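Fasciclin-1 (Drosophila melanogaster, PDB 1O70) acts as a neural cell adhesion molecule, and this piece holds the third and fourth FAS1 domains of its extracellular part. Local coordinates at residues 59-64 against 151-156; 205-210 against 306-311. All coordinates share one frame; numbering follows the deposited sequence.

Contact 1 (59-64 against 151-156)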
loop_
_atom_site.group_PDB
_atom_site.type_symbol
_atom_site.label_atom_id
_atom_site.label_comp_id
_atom_site.label_asym_id
_atom_site.label_seq_id
_atom_site.Cartn_x
_atom_site.Cartn_y
_atom_site.Cartn_z
ATOM N N ASN A 59 -1.096 15.067 15.140
ATOM C CA ASN A 59 -0.011 15.964 15.492
ATOM C C ASN A 59 1.341 15.316 15.192
ATOM O O ASN A 59 2.163 15.882 14.473
ATOM C CB ASN A 59 -0.122 16.340 16.974
ATOM C CG ASN A 59 0.618 17.624 17.312
ATOM O OD1 ASN A 59 0.467 18.641 16.627
ATOM N ND2 ASN A 59 1.400 17.593 18.389
ATOM N N SER A 60 1.559 14.124 15.735
ATOM C CA SER A 60 2.812 13.402 15.533
ATOM C C SER A 60 3.038 13.050 14.065
ATOM O O SER A 60 4.134 12.641 13.677
ATOM C CB SER A 60 2.833 12.116 16.374
ATOM O OG SER A 60 2.013 11.105 15.805
ATOM N N SER A 61 1.997 13.204 13.252
ATOM C CA SER A 61 2.103 12.902 11.825
ATOM C C SER A 61 2.952 13.965 11.146
ATOM O O SER A 61 3.453 13.769 10.035
ATOM C CB SER A 61 0.718 12.872 11.171
ATOM O OG SER A 61 0.161 14.174 11.092
ATOM N N ASN A 62 3.108 15.096 11.829
ATOM C CA ASN A 62 3.889 16.202 11.297
ATOM C C ASN A 62 3.553 16.409 9.821
ATOM O O ASN A 62 4.438 16.621 8.990
ATOM C CB ASN A 62 5.386 15.924 11.471
ATOM C CG ASN A 62 5.800 15.876 12.928
ATOM O OD1 ASN A 62 5.469 16.771 13.703
ATOM N ND2 ASN A 62 6.534 14.839 13.307
ATOM N N ILE A 63 2.262 16.333 9.504
ATOM C CA ILE A 63 1.798 16.518 8.134
ATOM C C ILE A 63 1.775 18.001 7.804
ATOM O O ILE A 63 1.041 18.443 6.920
ATOM C CB ILE A 63 0.379 15.962 7.933
ATOM C CG1 ILE A 63 -0.590 16.649 8.892
ATOM C CG2 ILE A 63 0.371 14.468 8.159
ATOM C CD1 ILE A 63 -2.041 16.304 8.633
ATOM N N ASN A 64 2.592 18.762 8.525
ATOM C CA ASN A 64 2.697 20.203 8.333
ATOM C C ASN A 64 2.773 20.530 6.845
ATOM O O ASN A 64 2.166 21.493 6.375
ATOM C CB ASN A 64 3.951 20.728 9.035
ATOM C CG ASN A 64 4.317 19.913 10.262
ATOM O OD1 ASN A 64 3.475 19.652 11.121
ATOM N ND2 ASN A 64 5.579 19.506 10.348
ATOM N N ASP A 151 -4.233 5.076 15.241
ATOM C CA ASP A 151 -3.086 5.817 15.735
ATOM C C ASP A 151 -2.197 6.478 14.700
ATOM O O ASP A 151 -1.164 7.047 15.050
ATOM C CB ASP A 151 -2.236 4.919 16.633
ATOM C CG ASP A 151 -1.755 3.671 15.925
ATOM O OD1 ASP A 151 -1.965 3.535 14.694
ATOM O OD2 ASP A 151 -1.157 2.826 16.619
ATOM N N HIS A 152 -2.573 6.395 13.431
ATOM C CA HIS A 152 -1.801 7.047 12.381
ATOM C C HIS A 152 -2.776 7.567 11.376
ATOM O O HIS A 152 -3.882 7.046 11.258
ATOM C CB HIS A 152 -0.842 6.093 11.670
ATOM C CG HIS A 152 0.385 5.777 12.460
ATOM N ND1 HIS A 152 0.474 4.680 13.289
ATOM C CD2 HIS A 152 1.566 6.430 12.570
ATOM C CE1 HIS A 152 1.659 4.666 13.872
ATOM N NE2 HIS A 152 2.342 5.717 13.453
ATOM N N VAL A 153 -2.365 8.602 10.660
ATOM C CA VAL A 153 -3.203 9.194 9.643
ATOM C C VAL A 153 -2.897 8.499 8.323
ATOM O O VAL A 153 -1.761 8.529 7.838
ATOM C CB VAL A 153 -2.920 10.695 9.518
ATOM C CG1 VAL A 153 -3.899 11.321 8.555
ATOM C CG2 VAL A 153 -3.002 11.362 10.891
ATOM N N LEU A 154 -3.907 7.860 7.744
ATOM C CA LEU A 154 -3.714 7.163 6.482
ATOM C C LEU A 154 -3.338 8.173 5.397
ATOM O O LEU A 154 -3.610 9.371 5.528
ATOM C CB LEU A 154 -4.990 6.408 6.087
ATOM C CG LEU A 154 -5.507 5.361 7.078
ATOM C CD1 LEU A 154 -6.780 4.718 6.540
ATOM C CD2 LEU A 154 -4.441 4.309 7.326
ATOM N N GLY A 155 -2.700 7.690 4.336
ATOM C CA GLY A 155 -2.310 8.563 3.245
ATOM C C GLY A 155 -1.121 9.465 3.508
ATOM O O GLY A 155 -0.805 10.315 2.681
ATOM N N VAL A 156 -0.469 9.295 4.655
ATOM C CA VAL A 156 0.711 10.094 5.010
ATOM C C VAL A 156 1.778 9.127 5.537
ATOM O O VAL A 156 1.892 8.899 6.741
ATOM C CB VAL A 156 0.382 11.136 6.097
ATOM C CG1 VAL A 156 1.640 11.918 6.462
ATOM C CG2 VAL A 156 -0.701 12.086 5.606
#

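Contact 2 (205-210 against 306-311)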
loop_
_atom_site.group_PDB
_atom_site.type_symbol
_atom_site.label_atom_id
_atom_site.label_comp_id
_atom_site.label_asym_id
_atom_site.label_seq_id
_atom_site.Cartn_x
_atom_site.Cartn_y
_atom_site.Cartn_z
ATOM N N GLN A 205 5.265 -17.844 -3.366
ATOM C CA GLN A 205 4.808 -19.213 -3.098
ATOM C C GLN A 205 4.440 -19.869 -4.415
ATOM O O GLN A 205 4.701 -21.047 -4.629
ATOM C CB GLN A 205 3.606 -19.209 -2.143
ATOM C CG GLN A 205 3.935 -18.679 -0.754
ATOM C CD GLN A 205 2.703 -18.298 0.057
ATOM O OE1 GLN A 205 2.788 -17.516 1.005
ATOM N NE2 GLN A 205 1.552 -18.849 -0.313
ATOM N N LYS A 206 3.837 -19.091 -5.306
ATOM C CA LYS A 206 3.470 -19.618 -6.607
ATOM C C LYS A 206 4.737 -19.976 -7.381
ATOM O O LYS A 206 4.782 -20.997 -8.075
ATOM C CB LYS A 206 2.669 -18.592 -7.383
ATOM C CG LYS A 206 1.259 -18.430 -6.863
ATOM C CD LYS A 206 0.542 -17.340 -7.627
ATOM C CE LYS A 206 -0.894 -17.182 -7.155
ATOM N NZ LYS A 206 -1.586 -16.066 -7.879
ATOM N N THR A 207 5.765 -19.142 -7.244
ATOM C CA THR A 207 7.035 -19.368 -7.912
ATOM C C THR A 207 7.681 -20.643 -7.372
ATOM O O THR A 207 8.403 -21.340 -8.091
ATOM C CB THR A 207 7.975 -18.179 -7.690
ATOM O OG1 THR A 207 7.394 -17.011 -8.274
ATOM C CG2 THR A 207 9.333 -18.439 -8.312
ATOM N N GLU A 208 7.418 -20.949 -6.104
ATOM C CA GLU A 208 7.963 -22.157 -5.496
ATOM C C GLU A 208 7.368 -23.386 -6.182
ATOM O O GLU A 208 8.055 -24.391 -6.365
ATOM C CB GLU A 208 7.652 -22.195 -3.995
ATOM C CG GLU A 208 8.533 -23.156 -3.188
ATOM C CD GLU A 208 8.094 -24.611 -3.293
ATOM O OE1 GLU A 208 8.910 -25.512 -2.975
ATOM O OE2 GLU A 208 6.927 -24.861 -3.674
ATOM N N LEU A 209 6.091 -23.310 -6.553
ATOM C CA LEU A 209 5.433 -24.424 -7.226
ATOM C C LEU A 209 5.947 -24.553 -8.652
ATOM O O LEU A 209 6.146 -25.659 -9.144
ATOM C CB LEU A 209 3.919 -24.223 -7.253
ATOM C CG LEU A 209 3.219 -24.179 -5.889
ATOM C CD1 LEU A 209 1.766 -23.740 -6.061
ATOM C CD2 LEU A 209 3.294 -25.545 -5.236
ATOM N N ASP A 210 6.174 -23.422 -9.311
ATOM C CA ASP A 210 6.650 -23.436 -10.688
ATOM C C ASP A 210 8.096 -23.875 -10.841
ATOM O O ASP A 210 8.428 -24.647 -11.740
ATOM C CB ASP A 210 6.523 -22.048 -11.327
ATOM C CG ASP A 210 5.098 -21.682 -11.678
ATOM O OD1 ASP A 210 4.364 -22.562 -12.185
ATOM O OD2 ASP A 210 4.724 -20.498 -11.468
ATOM N N PRO A 306 6.362 -12.295 -9.424
ATOM C CA PRO A 306 7.633 -11.615 -9.694
ATOM C C PRO A 306 7.999 -11.574 -11.179
ATOM O O PRO A 306 7.617 -12.461 -11.938
ATOM C CB PRO A 306 8.628 -12.427 -8.871
ATOM C CG PRO A 306 8.046 -13.805 -8.919
ATOM C CD PRO A 306 6.582 -13.566 -8.713
ATOM N N LEU A 307 8.707 -10.530 -11.595
ATOM C CA LEU A 307 9.132 -10.422 -12.986
ATOM C C LEU A 307 10.178 -11.513 -13.212
ATOM O O LEU A 307 11.372 -11.276 -13.036
ATOM C CB LEU A 307 9.746 -9.047 -13.242
ATOM C CG LEU A 307 8.779 -7.896 -12.985
ATOM C CD1 LEU A 307 9.515 -6.574 -13.046
ATOM C CD2 LEU A 307 7.646 -7.945 -14.003
ATOM N N LEU A 308 9.729 -12.707 -13.592
ATOM C CA LEU A 308 10.635 -13.827 -13.804
ATOM C C LEU A 308 10.226 -14.727 -14.971
ATOM O O LEU A 308 9.052 -15.059 -15.131
ATOM C CB LEU A 308 10.723 -14.654 -12.516
ATOM C CG LEU A 308 11.944 -15.554 -12.293
ATOM C CD1 LEU A 308 13.204 -14.712 -12.236
ATOM C CD2 LEU A 308 11.769 -16.333 -11.000
ATOM N N GLU A 309 11.205 -15.102 -15.792
ATOM C CA GLU A 309 10.997 -15.991 -16.941
ATOM C C GLU A 309 11.803 -17.245 -16.610
ATOM O O GLU A 309 12.617 -17.215 -15.690
ATOM C CB GLU A 309 11.547 -15.349 -18.218
ATOM C CG GLU A 309 10.943 -14.001 -18.546
ATOM C CD GLU A 309 11.581 -13.347 -19.756
ATOM O OE1 GLU A 309 12.788 -13.031 -19.697
ATOM O OE2 GLU A 309 10.874 -13.148 -20.766
ATOM N N GLU A 310 11.597 -18.350 -17.322
ATOM C CA GLU A 310 12.385 -19.529 -16.984
ATOM C C GLU A 310 13.782 -19.472 -17.591
ATOM O O GLU A 310 14.488 -20.475 -17.631
ATOM C CB GLU A 310 11.678 -20.825 -17.394
ATOM C CG GLU A 310 11.459 -21.022 -18.870
ATOM C CD GLU A 310 10.926 -22.412 -19.180
ATOM O OE1 GLU A 310 9.885 -22.800 -18.600
ATOM O OE2 GLU A 310 11.555 -23.118 -19.999
ATOM N N LYS A 311 14.178 -18.294 -18.057
ATOM C CA LYS A 311 15.506 -18.120 -18.617
ATOM C C LYS A 311 16.416 -17.751 -17.450
ATOM O O LYS A 311 17.631 -17.644 -17.601
ATOM C CB LYS A 311 15.524 -16.993 -19.646
ATOM C CG LYS A 311 14.398 -17.036 -20.666
ATOM C CD LYS A 311 14.446 -15.802 -21.564
ATOM C CE LYS A 311 13.174 -15.651 -22.387
ATOM N NZ LYS A 311 13.162 -14.380 -23.168
#

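Contact 1 (59-64 against 151-156)
Ser61 meets Val153 just beyond the end of helix 55-60, where the chain is about to turn. The serine's CB lies 4.0 Å from CG2 of Val153, so its methylene carbon, not its hydroxyl, does the touching. OG is swung between its own backbone N and carbonyl carbon (chi1 70°), which keeps it close to the main chain; it makes weak hydrogen bonds with Trp58 O and with the N of Ile63. A small residue that can serve both the helix end and an apolar neighbour suits this place. Asn62 follows with positive phi, a conformation asparagine tolerates better than most residues, and its N still bonds to Asn59 O at 2.9 Å. The reversal delivers Ile63 inward. Its CG2 methyl is the point of contact, set over the fork of Val156, 3.3 Å from CG1 and 3.7 Å from CG2, and the two side chains cross at about a right angle. CG1 of Ile63 lies between the backbone N and the carbonyl carbon (chi1 58°), which leaves CG2 beside the N, facing Val156. The buried side chain also packs on Trp58 and on Met73 of helix 70-79.

On the partner side, a type II turn from Val153 to Val156 presents both valines to 59-64. Gly155 occupies its third position with phi 75°, easily adopted without a side chain.

Both valines rest as well on Ile76 of helix 70-79. Within the third FAS1 domain, the helix end after strand 48-53 thus packs on the turn after the parallel strand 145-150, beside helix 70-79, through van der Waals contacts of Ile63, two valines and the methylene of Ser61.

Contact 2 (205-210 against 306-311)
Thr207, in the last two turns of helix 201-210, comes up against Pro306 with their CA atoms 8.0 Å apart, the nearest backbone approach of the two segments. Segment 205-210 is regular helix, closed by bonds such as Asp210 N to Lys206 O at 3.1 Å. Segment 306-311 is irregular: an inverse gamma turn centred on Leu307 bends it, and Pro306 and Leu308 both direct their side chains to the helix.

Thr207 alone supplies the helix's share, and its two branches have separate tasks. OG1 sits beside the backbone N (chi1 -63°), from where it donates a hydrogen bond to Gly203 O one turn back. The hydroxyl is thus already bonded, and its oxygen also lies against the proline ring, 3.3 Å from CG and 3.6 Å from CD. The threonine side chain and the ring run antiparallel alongside one another. Proline fits the spot because its closed ring is compact and apolar and its nitrogen carries no hydrogen that would have to be satisfied in a buried position.

The CG2 methyl, turned anti to the backbone N, diverges from OG1 and meets CD2 of Leu308 at 4.2 Å, the side chains crossing nearly perpendicular. Thus a beta-branched residue serves the ring with one branch and a leucine with the other. Only 95 Å² is buried, a small but well enclosed patch.

In this fourth FAS1 domain, the tail after the last strand, 298-303, packs on the helix after the first, 193-199. Tyr305 touches Thr207 and Asp210, while His234, between helix 224-232 and strand 235-238, packs on Pro306 and accepts Leu307 N. Leu307 itself leans on Trp281, so the segment runs from helix 201-210 to the end of strand 276-281.

How the contacts relate
From the N terminus, the chain passes through 59-64 and then through helices and sheet strands before 151-156 returns to close contact 1. It then runs past helix 161-167 into the second sheet, and a loop of similar length is closed by contact 2 between 205-210 and 306-311. The two loops follow in series, neither nested nor crossed, with nearest atoms about 24 Å apart on opposite sides of the chain's centre. Contact 1 belongs to the third FAS1 domain and contact 2 to the fourth, yet they match in topology: each joins the element after the sheet's first strand to the exit from its last, which lies parallel beside it.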